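Local coordinates for protein family 88 glycosyl hydrolase (Bacteroides thetaiotaomicron, PDB 5NOA) that probably acts as a polysaccharide lyase that removes rhamnose caps from arabinogalactan proteins such as those of gum arabic, and belongs by sequence to glycosyl hydrolase family 88, at residues Glu76-Ser81 and Ala125-Leu130. Numbering follows the deposited sequence.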
loop_
_atom_site.group_PDB
_atom_site.type_symbol
_atom_site.label_atom_id
_atom_site.label_comp_id
_atom_site.label_asym_id
_atom_site.label_seq_id
_atom_site.Cartn_x
_atom_site.Cartn_y
_atom_site.Cartn_z
ATOM N N GLU A 76 21.550 -7.951 -1.447
ATOM C CA GLU A 76 21.299 -7.179 -2.635
ATOM C C GLU A 76 20.029 -6.339 -2.513
ATOM O O GLU A 76 19.953 -5.245 -3.107
ATOM C CB GLU A 76 21.195 -8.099 -3.856
ATOM C CG GLU A 76 22.514 -8.738 -4.250
ATOM C CD GLU A 76 22.832 -10.080 -3.595
ATOM O OE1 GLU A 76 22.275 -10.457 -2.522
ATOM O OE2 GLU A 76 23.717 -10.761 -4.186
ATOM N N TYR A 77 19.017 -6.814 -1.800
ATOM C CA TYR A 77 17.798 -6.039 -1.665
ATOM C C TYR A 77 18.002 -4.796 -0.851
ATOM O O TYR A 77 17.556 -3.721 -1.212
ATOM C CB TYR A 77 16.648 -6.902 -1.111
ATOM C CG TYR A 77 16.282 -8.109 -1.973
ATOM C CD1 TYR A 77 16.680 -8.231 -3.284
ATOM C CD2 TYR A 77 15.486 -9.106 -1.459
ATOM C CE1 TYR A 77 16.340 -9.331 -4.053
ATOM C CE2 TYR A 77 15.123 -10.220 -2.204
ATOM C CZ TYR A 77 15.556 -10.338 -3.506
ATOM O OH TYR A 77 15.228 -11.448 -4.242
ATOM N N LEU A 78 18.728 -4.942 0.247
ATOM C CA LEU A 78 19.054 -3.767 1.069
ATOM C C LEU A 78 19.856 -2.748 0.271
ATOM O O LEU A 78 19.574 -1.555 0.295
ATOM C CB LEU A 78 19.815 -4.194 2.313
ATOM C CG LEU A 78 20.268 -3.060 3.239
ATOM C CD1 LEU A 78 19.067 -2.256 3.718
ATOM C CD2 LEU A 78 21.037 -3.632 4.414
ATOM N N GLU A 79 20.840 -3.242 -0.467
ATOM C CA GLU A 79 21.651 -2.362 -1.272
ATOM C C GLU A 79 20.852 -1.597 -2.320
ATOM O O GLU A 79 21.130 -0.428 -2.589
ATOM C CB GLU A 79 22.826 -3.120 -1.891
ATOM C CG GLU A 79 23.835 -3.577 -0.824
ATOM C CD GLU A 79 24.211 -2.501 0.219
ATOM O OE1 GLU A 79 24.766 -1.453 -0.199
ATOM O OE2 GLU A 79 23.959 -2.706 1.464
ATOM N N TYR A 80 19.847 -2.233 -2.899
ATOM C CA TYR A 80 19.035 -1.598 -3.917
ATOM C C TYR A 80 18.229 -0.436 -3.355
ATOM O O TYR A 80 18.187 0.633 -3.947
ATOM C CB TYR A 80 18.120 -2.650 -4.548
ATOM C CG TYR A 80 17.478 -2.212 -5.841
ATOM C CD1 TYR A 80 18.158 -2.264 -7.032
ATOM C CD2 TYR A 80 16.148 -1.785 -5.874
ATOM C CE1 TYR A 80 17.591 -1.870 -8.215
ATOM C CE2 TYR A 80 15.565 -1.413 -7.054
ATOM C CZ TYR A 80 16.282 -1.473 -8.216
ATOM O OH TYR A 80 15.664 -1.106 -9.402
ATOM N N SER A 81 17.599 -0.651 -2.187
ATOM C CA SER A 81 16.887 0.467 -1.549
ATOM C C SER A 81 17.832 1.578 -1.041
ATOM O O SER A 81 17.504 2.767 -1.140
ATOM C CB SER A 81 15.948 -0.001 -0.452
ATOM O OG SER A 81 14.803 -0.612 -0.985
ATOM N N ALA A 125 12.983 5.656 6.805
ATOM C CA ALA A 125 12.864 5.253 8.206
ATOM C C ALA A 125 13.302 3.815 8.402
ATOM O O ALA A 125 13.979 3.491 9.390
ATOM C CB ALA A 125 11.452 5.458 8.688
ATOM N N ASP A 126 12.905 2.916 7.493
ATOM C CA ASP A 126 13.319 1.500 7.609
ATOM C C ASP A 126 14.839 1.381 7.551
ATOM O O ASP A 126 15.453 0.629 8.287
ATOM C CB ASP A 126 12.698 0.654 6.472
ATOM C CG ASP A 126 11.234 0.370 6.646
ATOM O OD1 ASP A 126 10.693 0.552 7.747
ATOM O OD2 ASP A 126 10.619 -0.054 5.624
ATOM N N LEU A 127 15.428 2.103 6.616
ATOM C CA LEU A 127 16.888 2.086 6.463
ATOM C C LEU A 127 17.567 2.674 7.706
ATOM O O LEU A 127 18.584 2.151 8.158
ATOM C CB LEU A 127 17.312 2.833 5.202
ATOM C CG LEU A 127 16.861 2.151 3.903
ATOM C CD1 LEU A 127 17.082 3.040 2.692
ATOM C CD2 LEU A 127 17.581 0.824 3.728
ATOM N N TYR A 128 17.005 3.758 8.250
ATOM C CA TYR A 128 17.491 4.311 9.513
ATOM C C TYR A 128 17.448 3.290 10.632
ATOM O O TYR A 128 18.404 3.132 11.384
ATOM C CB TYR A 128 16.637 5.555 9.887
ATOM C CG TYR A 128 16.956 6.120 11.243
ATOM C CD1 TYR A 128 16.365 5.601 12.381
ATOM C CD2 TYR A 128 17.840 7.152 11.385
ATOM C CE1 TYR A 128 16.681 6.073 13.630
ATOM C CE2 TYR A 128 18.150 7.661 12.638
ATOM C CZ TYR A 128 17.561 7.125 13.763
ATOM O OH TYR A 128 17.878 7.607 14.983
ATOM N N ASN A 129 16.347 2.556 10.755
ATOM C CA ASN A 129 16.228 1.606 11.853
ATOM C C ASN A 129 17.313 0.553 11.790
ATOM O O ASN A 129 17.834 0.146 12.813
ATOM C CB ASN A 129 14.849 0.987 11.886
ATOM C CG ASN A 129 13.821 1.908 12.481
ATOM O OD1 ASN A 129 14.142 2.749 13.324
ATOM N ND2 ASN A 129 12.602 1.816 11.991
ATOM N N LEU A 130 17.694 0.144 10.591
ATOM C CA LEU A 130 18.785 -0.829 10.407
ATOM C C LEU A 130 20.157 -0.238 10.715
ATOM O O LEU A 130 21.022 -0.935 11.197
ATOM C CB LEU A 130 18.758 -1.362 8.975
ATOM C CG LEU A 130 17.536 -2.229 8.614
ATOM C CD1 LEU A 130 17.492 -2.485 7.111
ATOM C CD2 LEU A 130 17.565 -3.563 9.340
#
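Leu-78 packs against Leu-127 and Leu-130, and this cluster of leucines carries most of a small helix-helix contact, a good example of two helices meeting through a few methyl groups rather than a broad interface. At their closest the axes of residues 76-81 and 125-130 are 11.4 Å apart, and their directions differ by 124°; the gap is filled by leucine branches, one of them reaching the backbone of the facing helix. One methyl of Leu-78 does most of this work. Its chi1 of 178° sets CG anti to the backbone N, and chi2 of 59° then swings CD1 to both partners, although the CB bond does not aim at the other helix. Leu-78 CD1 presses on Leu-127 CD2 at 3.4 Å, closer than carbon pairs usually pack, and this is the tight point of the contact. The two side chains run alongside one another from facing helices, meeting through one methyl each. The other branch of Leu-127 turns to the backbone of helix 75-87, where its CD1 rests an ordinary 3.9 Å from Ser-81 O. Leu-127 and Ser-81 form the buried side. No hydrogen bond crosses the contact; Ser-81 OG bonds instead to His-62 ND1 and Asn-65 ND2.

Toward solvent the packing thins. Leu-130 is exposed and lies at the end of its helix; its CB bond points at residues 76-81, but it offers only CD1, 3.7 Å from Leu-78 CD1. Just 159 Å² is buried in all.

Leu-78 also lies on Tyr-69 of helix 56-72, and Leu-127 on the loop residue Trp-90. Met-66 of helix 56-72 touches both Ser-81 and Asp-126, while helix 160-176 backs helix 120-130 and helix 29-47 backs helix 75-87, consistent with the alpha/alpha barrel of six-hairpin glycosidases.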